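Peptidase M16 C-terminal domain-containing protein (Enterococcus faecalis, PDB 3D3Y) is of unknown function but is related to the M16 zinc metallopeptidases and their inactive homologues, and is predicted to bind a metal ion. Local coordinates at residues L196-D202 against P225-K230; K82-W87 against Y376-L380; G284-S288 against Q352-L357; F278-F282 against E336-I340. All coordinates share one frame. Residues are numbered along the deposited sequence.

Interaction 1: L196-D202 against P225-K230; sequences LAEDQVD and PREEGK
Helix 185-198 ends here and strand 200-207 begins; D199, the first residue to leave helical angles, makes the corner. The non-regular segment P225-K230 runs alongside, with CA atoms 5.9 Å apart at E198 and R226 and 6.3 Å apart at Q200 and K230. R226, extended in backbone (-149/179), points its side chain at the corner and folds it with chi1 p, chi2 m and chi3 m. This brings the guanidinium to the carbonyls where the helix ends: NH2 donates to L196 O (2.8 Å), NH1 to L196 O (2.9 Å) and to D199 O (2.8 Å), while A197 O lies over one face of the group. Water 1 donates to A197 O (2.5 Å) and P225 O (2.8 Å). Q200, m then p, curls so that NE2 donates to E227 O (2.8 Å) and CG packs on K230 CG (3.7 Å). K230 is stretched (m, t, t) until a p turn at chi4 carries NZ to a 2.8 Å salt bridge with D202 OD2; D202 OD1 is held by H15. Apart from that bridge, every direct hydrogen bond of the contact ends on a backbone carbonyl, so within these two segments the charge of R226 is met by L196 O at the helix end and D199 O just past it, with T224 O adding a further acceptor for NH2.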
# COMPACT_ATOMS: atom_id res chain seq x y z
N LEU A 196 -16.16 -4.27 -12.43
CA LEU A 196 -16.47 -3.21 -13.38
C LEU A 196 -17.81 -2.56 -13.04
O LEU A 196 -17.94 -1.34 -13.13
CB LEU A 196 -16.40 -3.71 -14.84
CG LEU A 196 -16.33 -2.62 -15.95
CD1 LEU A 196 -15.14 -1.67 -15.85
CD2 LEU A 196 -16.44 -3.19 -17.38
N ALA A 197 -18.78 -3.36 -12.62
CA ALA A 197 -20.11 -2.85 -12.28
C ALA A 197 -20.25 -2.19 -10.90
O ALA A 197 -21.10 -1.35 -10.73
CB ALA A 197 -21.14 -3.95 -12.46
N GLU A 198 -19.41 -2.56 -9.93
CA GLU A 198 -19.64 -2.22 -8.51
C GLU A 198 -18.63 -1.27 -7.81
O GLU A 198 -18.99 -0.57 -6.86
CB GLU A 198 -19.80 -3.51 -7.66
CG GLU A 198 -20.76 -4.52 -8.28
CD GLU A 198 -21.26 -5.60 -7.31
OE1 GLU A 198 -20.61 -5.87 -6.27
OE2 GLU A 198 -22.31 -6.18 -7.62
N ASP A 199 -17.39 -1.23 -8.27
CA ASP A 199 -16.37 -0.49 -7.53
C ASP A 199 -16.57 1.01 -7.73
O ASP A 199 -17.07 1.45 -8.79
CB ASP A 199 -14.95 -0.85 -8.01
CG ASP A 199 -14.38 -2.15 -7.38
OD1 ASP A 199 -15.12 -3.05 -6.89
OD2 ASP A 199 -13.12 -2.27 -7.42
N GLN A 200 -16.18 1.80 -6.73
CA GLN A 200 -16.04 3.25 -6.92
C GLN A 200 -14.81 3.47 -7.80
O GLN A 200 -13.76 2.86 -7.57
CB GLN A 200 -15.93 3.99 -5.59
CG GLN A 200 -17.26 4.05 -4.81
CD GLN A 200 -17.76 2.65 -4.44
OE1 GLN A 200 -17.03 1.85 -3.83
NE2 GLN A 200 -19.00 2.34 -4.81
N VAL A 201 -14.95 4.31 -8.81
CA VAL A 201 -13.87 4.48 -9.78
C VAL A 201 -13.48 5.95 -9.77
O VAL A 201 -14.35 6.82 -9.82
CB VAL A 201 -14.33 4.06 -11.21
CG1 VAL A 201 -13.18 4.24 -12.23
CG2 VAL A 201 -14.77 2.60 -11.23
N ASP A 202 -12.18 6.22 -9.68
CA ASP A 202 -11.69 7.59 -9.78
C ASP A 202 -10.54 7.63 -10.78
O ASP A 202 -9.66 6.76 -10.78
CB ASP A 202 -11.30 8.16 -8.40
CG ASP A 202 -12.51 8.47 -7.55
OD1 ASP A 202 -13.07 9.59 -7.68
OD2 ASP A 202 -12.95 7.58 -6.79
N PRO A 225 -23.71 3.51 -13.90
CA PRO A 225 -23.76 4.15 -12.58
C PRO A 225 -23.58 3.12 -11.49
O PRO A 225 -23.94 1.96 -11.65
CB PRO A 225 -25.21 4.74 -12.51
CG PRO A 225 -25.67 4.77 -13.89
CD PRO A 225 -24.98 3.65 -14.62
N ARG A 226 -22.96 3.53 -10.40
CA ARG A 226 -22.92 2.68 -9.21
C ARG A 226 -22.90 3.57 -7.98
O ARG A 226 -22.93 4.79 -8.11
CB ARG A 226 -21.76 1.65 -9.25
CG ARG A 226 -20.37 2.20 -8.93
CD ARG A 226 -19.69 3.01 -10.07
NE ARG A 226 -19.86 2.44 -11.41
CZ ARG A 226 -19.16 1.42 -11.92
NH1 ARG A 226 -18.20 0.81 -11.24
NH2 ARG A 226 -19.44 1.02 -13.16
N GLU A 227 -22.89 2.96 -6.80
CA GLU A 227 -22.88 3.69 -5.54
C GLU A 227 -21.71 4.67 -5.48
O GLU A 227 -20.59 4.35 -5.90
CB GLU A 227 -22.79 2.71 -4.37
CG GLU A 227 -23.99 1.79 -4.24
CD GLU A 227 -25.23 2.49 -3.70
OE1 GLU A 227 -25.34 3.74 -3.84
OE2 GLU A 227 -26.12 1.80 -3.13
N GLU A 228 -21.98 5.86 -4.96
CA GLU A 228 -20.95 6.89 -4.83
C GLU A 228 -20.07 6.71 -3.57
O GLU A 228 -18.86 6.96 -3.60
CB GLU A 228 -21.60 8.27 -4.85
CG GLU A 228 -20.63 9.43 -4.92
CD GLU A 228 -20.05 9.68 -6.30
OE1 GLU A 228 -20.79 9.70 -7.31
OE2 GLU A 228 -18.84 9.91 -6.38
N GLY A 229 -20.68 6.25 -2.48
CA GLY A 229 -19.97 6.02 -1.22
C GLY A 229 -18.89 4.94 -1.28
O GLY A 229 -19.14 3.82 -1.72
N LYS A 230 -17.69 5.25 -0.83
CA LYS A 230 -16.64 4.23 -0.69
C LYS A 230 -16.74 3.52 0.66
O LYS A 230 -17.32 4.04 1.61
CB LYS A 230 -15.26 4.89 -0.81
CG LYS A 230 -14.96 5.43 -2.22
CD LYS A 230 -13.55 6.00 -2.30
CE LYS A 230 -13.20 6.41 -3.72
NZ LYS A 230 -13.88 7.67 -4.15
O HOH W 1 -22.96 -0.62 -12.26

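Interaction 2: K82-W87 against Y376-L380; sequences KGNQHW and YLNEL
A two-residue beta hairpin joins strand 74-82 to strand 85-95 at the edge of the N-terminal half's six-stranded sheet, and the last turn of helix 368-380 packs on it. K82 opens a type II' turn closed by K82 N to Q85 O (2.9 Å) and Q85 N to K82 O (2.8 Å); its side chain (t, p, t, t) brings CE to 4.5 Å from L377 CD2. G83 (58/-129) and N84 form the corner. Q85, chi1 m and chi2 t, takes W87 NE1 on OE1 (3.0 Å) and sends NE2 to A231 O; OE1, 4.1 Å from L380 CD1, also takes N32 ND2. W87 (chi1 m, chi2 -11°) faces the helix. The two short axes stay 14.0 Å apart at 142°, so long side chains bridge the gap: L377 CD2 lies at the indole edge, 4.2 Å from W87 CH2. Y376 (chi1 t) turns its ring edge to the face of the W87 six-membered ring, a T-shaped stack (centroids 4.9 Å, planes 72°), its CE2 3.6 Å from W87 CZ2.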
# COMPACT_ATOMS: atom_id res chain seq x y z
N LYS A 82 -5.21 -0.37 1.69
CA LYS A 82 -5.08 0.84 2.49
C LYS A 82 -6.21 0.84 3.47
O LYS A 82 -7.37 0.98 3.08
CB LYS A 82 -5.18 2.11 1.63
CG LYS A 82 -4.65 3.41 2.33
CD LYS A 82 -3.13 3.41 2.19
CE LYS A 82 -2.49 4.66 2.68
NZ LYS A 82 -1.02 4.38 2.64
N GLY A 83 -5.88 0.69 4.76
CA GLY A 83 -6.92 0.67 5.77
C GLY A 83 -7.89 -0.46 5.45
O GLY A 83 -7.46 -1.61 5.25
N ASN A 84 -9.17 -0.13 5.43
CA ASN A 84 -10.20 -1.10 5.08
C ASN A 84 -10.56 -1.17 3.59
O ASN A 84 -11.59 -1.74 3.22
CB ASN A 84 -11.45 -0.85 5.90
CG ASN A 84 -12.19 -2.13 6.20
OD1 ASN A 84 -11.58 -3.13 6.63
ND2 ASN A 84 -13.49 -2.13 5.95
N GLN A 85 -9.71 -0.60 2.73
CA GLN A 85 -9.96 -0.56 1.26
C GLN A 85 -8.91 -1.38 0.53
O GLN A 85 -7.79 -1.58 1.01
CB GLN A 85 -9.92 0.89 0.76
CG GLN A 85 -11.09 1.73 1.23
CD GLN A 85 -10.94 3.21 0.91
OE1 GLN A 85 -10.01 3.62 0.21
NE2 GLN A 85 -11.87 4.02 1.43
N HIS A 86 -9.30 -1.89 -0.64
CA HIS A 86 -8.35 -2.57 -1.50
C HIS A 86 -8.49 -1.86 -2.86
O HIS A 86 -9.62 -1.60 -3.35
CB HIS A 86 -8.67 -4.09 -1.60
CG HIS A 86 -7.59 -4.89 -2.25
ND1 HIS A 86 -7.55 -5.14 -3.61
CD2 HIS A 86 -6.48 -5.48 -1.73
CE1 HIS A 86 -6.47 -5.85 -3.90
NE2 HIS A 86 -5.80 -6.07 -2.78
N TRP A 87 -7.34 -1.47 -3.41
CA TRP A 87 -7.29 -0.62 -4.58
C TRP A 87 -6.74 -1.42 -5.77
O TRP A 87 -5.76 -2.13 -5.64
CB TRP A 87 -6.34 0.58 -4.31
CG TRP A 87 -6.70 1.53 -3.16
CD1 TRP A 87 -7.89 1.60 -2.45
CD2 TRP A 87 -5.88 2.60 -2.67
NE1 TRP A 87 -7.82 2.64 -1.51
CE2 TRP A 87 -6.60 3.27 -1.64
CE3 TRP A 87 -4.59 3.07 -3.02
CZ2 TRP A 87 -6.07 4.37 -0.95
CZ3 TRP A 87 -4.06 4.18 -2.32
CH2 TRP A 87 -4.80 4.81 -1.29
N TYR A 376 -5.06 11.64 -4.22
CA TYR A 376 -6.04 10.62 -3.91
C TYR A 376 -6.46 10.66 -2.44
O TYR A 376 -7.66 10.70 -2.14
CB TYR A 376 -5.54 9.23 -4.32
CG TYR A 376 -6.66 8.22 -4.37
CD1 TYR A 376 -7.54 8.18 -5.43
CD2 TYR A 376 -6.82 7.29 -3.35
CE1 TYR A 376 -8.58 7.26 -5.49
CE2 TYR A 376 -7.86 6.35 -3.38
CZ TYR A 376 -8.72 6.33 -4.47
OH TYR A 376 -9.72 5.38 -4.52
N LEU A 377 -5.49 10.70 -1.52
CA LEU A 377 -5.83 10.78 -0.10
C LEU A 377 -6.66 11.99 0.19
O LEU A 377 -7.65 11.90 0.91
CB LEU A 377 -4.59 10.79 0.81
CG LEU A 377 -3.75 9.52 0.81
CD1 LEU A 377 -2.64 9.64 1.86
CD2 LEU A 377 -4.62 8.27 1.04
N ASN A 378 -6.24 13.12 -0.37
CA ASN A 378 -6.96 14.38 -0.28
C ASN A 378 -8.41 14.30 -0.72
O ASN A 378 -9.29 14.93 -0.12
CB ASN A 378 -6.28 15.35 -1.22
CG ASN A 378 -5.97 16.61 -0.57
OD1 ASN A 378 -6.85 17.46 -0.44
ND2 ASN A 378 -4.71 16.78 -0.13
N GLU A 379 -8.64 13.55 -1.79
CA GLU A 379 -9.96 13.31 -2.33
C GLU A 379 -10.79 12.51 -1.33
O GLU A 379 -11.93 12.85 -1.08
CB GLU A 379 -9.85 12.55 -3.66
CG GLU A 379 -11.17 12.03 -4.22
CD GLU A 379 -12.14 13.15 -4.58
OE1 GLU A 379 -11.69 14.31 -4.77
OE2 GLU A 379 -13.36 12.86 -4.68
N LEU A 380 -10.20 11.47 -0.76
CA LEU A 380 -10.87 10.69 0.27
C LEU A 380 -11.17 11.50 1.53
O LEU A 380 -12.31 11.53 2.01
CB LEU A 380 -10.02 9.47 0.64
CG LEU A 380 -9.69 8.53 -0.52
CD1 LEU A 380 -8.66 7.51 -0.12
CD2 LEU A 380 -10.93 7.83 -1.05

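Interaction 3: G284-S288 against Q352-L357; sequences GFPHS and QTKAML
Two side chains from the turn after helix 272-284 project onto one flank of helix 347-364. F285 to S288 form a type I turn (S288 N to F285 O, 2.9 Å) with P286 and H287 at its corners; CA atoms are 7.4 Å apart at F285 and T353, 7.7 Å at H287 and Q352. F285 (chi1 m) slides its ring into a hollow walled by T353, M356 and L357: M356 CB stands over the face, a CH-pi contact 3.9 Å from the F285 centroid, L357 CD2 closes the rim 4.0 Å from F285 CZ, and T353 CG2 lies 4.0 Å from F285 CE2. Beyond the turn S288 N-caps helix 289-295, its OG bonded to F291 N, so this is the elbow between two helices of the C-terminal alpha/beta half. H287 (chi1 p) lays a ring face against Q352 CB, a CH-pi contact 3.7 Å from the H287 centroid, and H287 NE2 donates to T353 OG1 (2.8 Å), which also bonds E349 O. M356, a selenomethionine (m, t, p), fills the corner between the rings: SE is over the F285 face (4.2 Å from its centroid), a Met-aromatic contact, and at the H287 edge, 3.7 Å from H287 CE1.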
# COMPACT_ATOMS: atom_id res chain seq x y z
N GLY A 284 12.61 3.39 14.36
CA GLY A 284 12.40 3.71 12.94
C GLY A 284 13.67 3.95 12.14
O GLY A 284 13.72 3.69 10.92
N PHE A 285 14.68 4.46 12.83
CA PHE A 285 15.91 4.94 12.22
C PHE A 285 17.13 4.33 12.93
O PHE A 285 16.98 3.81 14.04
CB PHE A 285 15.97 6.46 12.36
CG PHE A 285 14.96 7.20 11.53
CD1 PHE A 285 14.93 7.07 10.14
CD2 PHE A 285 14.08 8.12 12.12
CE1 PHE A 285 14.02 7.80 9.36
CE2 PHE A 285 13.17 8.84 11.34
CZ PHE A 285 13.12 8.67 9.96
N PRO A 286 18.33 4.40 12.32
CA PRO A 286 19.52 3.79 12.92
C PRO A 286 19.93 4.36 14.28
O PRO A 286 20.65 3.68 15.02
CB PRO A 286 20.64 4.02 11.87
CG PRO A 286 19.92 4.26 10.58
CD PRO A 286 18.63 4.99 10.99
N HIS A 287 19.46 5.57 14.60
CA HIS A 287 19.78 6.21 15.86
C HIS A 287 18.71 5.88 16.93
O HIS A 287 18.75 6.40 18.05
CB HIS A 287 19.91 7.73 15.67
CG HIS A 287 18.64 8.39 15.18
ND1 HIS A 287 18.42 8.68 13.86
CD2 HIS A 287 17.53 8.79 15.85
CE1 HIS A 287 17.23 9.26 13.73
NE2 HIS A 287 16.67 9.33 14.92
N SER A 288 17.78 4.99 16.59
CA SER A 288 16.64 4.70 17.44
C SER A 288 17.04 3.95 18.70
O SER A 288 18.10 3.32 18.73
CB SER A 288 15.59 3.87 16.70
OG SER A 288 16.06 2.55 16.47
N GLN A 352 17.55 14.40 15.32
CA GLN A 352 17.85 13.51 14.21
C GLN A 352 16.61 12.87 13.60
O GLN A 352 16.52 12.75 12.39
CB GLN A 352 18.81 12.40 14.63
CG GLN A 352 20.25 12.82 14.64
CD GLN A 352 21.15 11.60 14.62
OE1 GLN A 352 21.55 11.11 15.67
NE2 GLN A 352 21.42 11.07 13.42
N THR A 353 15.65 12.49 14.44
CA THR A 353 14.38 11.93 13.94
C THR A 353 13.62 12.96 13.10
O THR A 353 13.19 12.64 11.99
CB THR A 353 13.52 11.42 15.10
OG1 THR A 353 14.26 10.40 15.79
CG2 THR A 353 12.18 10.87 14.60
N LYS A 354 13.49 14.19 13.60
CA LYS A 354 12.79 15.25 12.84
C LYS A 354 13.48 15.54 11.48
O LYS A 354 12.82 15.62 10.44
CB LYS A 354 12.62 16.52 13.67
CG LYS A 354 11.72 16.36 14.92
CD LYS A 354 11.64 17.65 15.72
CE LYS A 354 10.54 17.55 16.78
NZ LYS A 354 10.44 18.77 17.63
N ALA A 355 14.82 15.64 11.48
CA ALA A 355 15.59 15.89 10.25
C ALA A 355 15.33 14.81 9.19
O ALA A 355 15.05 15.12 8.02
CB ALA A 355 17.11 15.97 10.58
N MSE A 356 15.36 13.55 9.61
CA MSE A 356 15.20 12.44 8.67
C MSE A 356 13.76 12.35 8.16
O MSE A 356 13.53 12.08 7.00
CB MSE A 356 15.69 11.11 9.26
CG MSE A 356 17.23 11.06 9.33
SE MSE A 356 17.90 9.42 10.10
CE MSE A 356 17.67 8.28 8.53
N LEU A 357 12.78 12.60 9.03
CA LEU A 357 11.40 12.66 8.58
C LEU A 357 11.20 13.79 7.56
O LEU A 357 10.63 13.57 6.49
CB LEU A 357 10.41 12.79 9.75
CG LEU A 357 10.23 11.53 10.60
CD1 LEU A 357 9.52 11.85 11.92
CD2 LEU A 357 9.48 10.40 9.86

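Interaction 4: F278-F282 against E336-I340; sequences FNGIF and ELENI
I340, chi1 m and chi2 t, pushes its branched side chain against three residues of helix 272-284: its CG2 is 3.7 Å from F278 CD1, and its CD1 lies 3.6 Å from F282 CB and 4.2 Å from I281 CG2. The two short axes are 11.1 Å apart at their closest, with N-to-C directions 134° apart; the nearest CA pair is F282 and L337 (7.1 Å). Helix 272-284 widens to a pi-type turn at 280-282. Both helices belong to the alpha/beta C-terminal half, whose five-stranded sheet lies beneath: F278 and F282 also touch M315 of strand 314-321, and helix 400-409 adds I403 and A407 around I340. Both phenylalanines take chi1 t, which swings their rings toward helix 326-341. F278 presents its ring edge to L337, CZ to CD1 3.8 Å, with L337 in t, p. F282 CE1 comes 4.0 Å from L337 CB and 4.4 Å from E336 CB; the E336 carboxylate turns away (m, m), and its OE1 accepts a weak 3.4 Å bond from N339 ND2.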
# COMPACT_ATOMS: atom_id res chain seq x y z
N PHE A 278 7.68 9.58 17.45
CA PHE A 278 7.84 8.47 18.40
C PHE A 278 8.44 7.25 17.69
O PHE A 278 9.39 6.62 18.19
CB PHE A 278 6.52 8.06 19.05
CG PHE A 278 6.59 6.70 19.69
CD1 PHE A 278 7.07 6.55 21.00
CD2 PHE A 278 6.21 5.56 18.97
CE1 PHE A 278 7.17 5.27 21.59
CE2 PHE A 278 6.31 4.29 19.54
CZ PHE A 278 6.78 4.14 20.87
N ASN A 279 7.89 6.94 16.51
CA ASN A 279 8.33 5.78 15.76
C ASN A 279 9.79 5.87 15.40
O ASN A 279 10.53 4.87 15.53
CB ASN A 279 7.50 5.53 14.50
CG ASN A 279 7.99 4.30 13.74
OD1 ASN A 279 8.48 4.40 12.59
ND2 ASN A 279 7.92 3.15 14.40
N GLY A 280 10.21 7.05 14.96
CA GLY A 280 11.61 7.28 14.62
C GLY A 280 12.54 7.07 15.80
O GLY A 280 13.62 6.51 15.63
N ILE A 281 12.12 7.50 17.00
CA ILE A 281 12.98 7.43 18.19
C ILE A 281 13.03 6.00 18.72
O ILE A 281 14.04 5.56 19.29
CB ILE A 281 12.45 8.38 19.28
CG1 ILE A 281 12.71 9.85 18.90
CG2 ILE A 281 13.04 8.08 20.66
CD1 ILE A 281 11.78 10.83 19.70
N PHE A 282 11.91 5.29 18.59
CA PHE A 282 11.75 3.93 19.15
C PHE A 282 12.55 2.91 18.33
O PHE A 282 13.48 2.28 18.85
CB PHE A 282 10.24 3.59 19.28
CG PHE A 282 9.94 2.25 19.92
CD1 PHE A 282 10.64 1.79 21.05
CD2 PHE A 282 8.90 1.47 19.41
CE1 PHE A 282 10.34 0.53 21.65
CE2 PHE A 282 8.59 0.23 19.98
CZ PHE A 282 9.28 -0.24 21.13
N GLU A 336 13.13 -0.16 26.63
CA GLU A 336 13.22 1.02 25.78
C GLU A 336 11.88 1.73 25.65
O GLU A 336 11.83 2.94 25.63
CB GLU A 336 13.81 0.70 24.41
CG GLU A 336 15.30 0.25 24.49
CD GLU A 336 16.16 1.18 25.34
OE1 GLU A 336 15.92 2.41 25.35
OE2 GLU A 336 17.08 0.70 26.02
N LEU A 337 10.79 0.98 25.56
CA LEU A 337 9.48 1.61 25.51
C LEU A 337 9.17 2.38 26.81
O LEU A 337 8.69 3.52 26.78
CB LEU A 337 8.39 0.58 25.18
CG LEU A 337 6.93 1.07 25.17
CD1 LEU A 337 6.78 2.31 24.21
CD2 LEU A 337 6.02 -0.10 24.72
N GLU A 338 9.46 1.77 27.95
CA GLU A 338 9.31 2.46 29.21
C GLU A 338 10.16 3.73 29.29
O GLU A 338 9.71 4.76 29.82
CB GLU A 338 9.65 1.51 30.36
CG GLU A 338 8.56 0.43 30.54
CD GLU A 338 7.13 1.04 30.66
OE1 GLU A 338 6.95 1.99 31.47
OE2 GLU A 338 6.21 0.58 29.93
N ASN A 339 11.38 3.67 28.74
CA ASN A 339 12.24 4.83 28.74
C ASN A 339 11.63 5.99 27.98
O ASN A 339 11.70 7.13 28.44
CB ASN A 339 13.62 4.49 28.16
CG ASN A 339 14.48 3.73 29.15
OD1 ASN A 339 14.20 3.73 30.36
ND2 ASN A 339 15.55 3.10 28.65
N ILE A 340 11.04 5.71 26.82
CA ILE A 340 10.30 6.75 26.09
C ILE A 340 9.11 7.22 26.93
O ILE A 340 8.89 8.41 27.08
CB ILE A 340 9.84 6.26 24.70
CG1 ILE A 340 11.08 5.88 23.83
CG2 ILE A 340 8.94 7.32 24.05
CD1 ILE A 340 10.71 5.13 22.52

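In the fold
The contacts fall into two clusters, one in each half of the molecule. Interactions 1 and 2 have centres 14 Å apart, reach the same six-stranded sheet and touch through K230, which packs on Y376 and L380. Interactions 3 and 4 have centres 12 Å apart and meet at S288 and T353; interaction 4 uses helix 272-284, and interaction 3 the end of that helix and the turn after it. Between clusters the centres are 27 to 42 Å apart. Along the chain, 82-87 comes first and 376-380 last, enclosing everything else; interaction 1 closes before the other two open, and the segments of 3 and 4 alternate. Helix 368-380, directly following helix 347-364 of interaction 3, thus returns to the N-terminal sheet and ties the halves together.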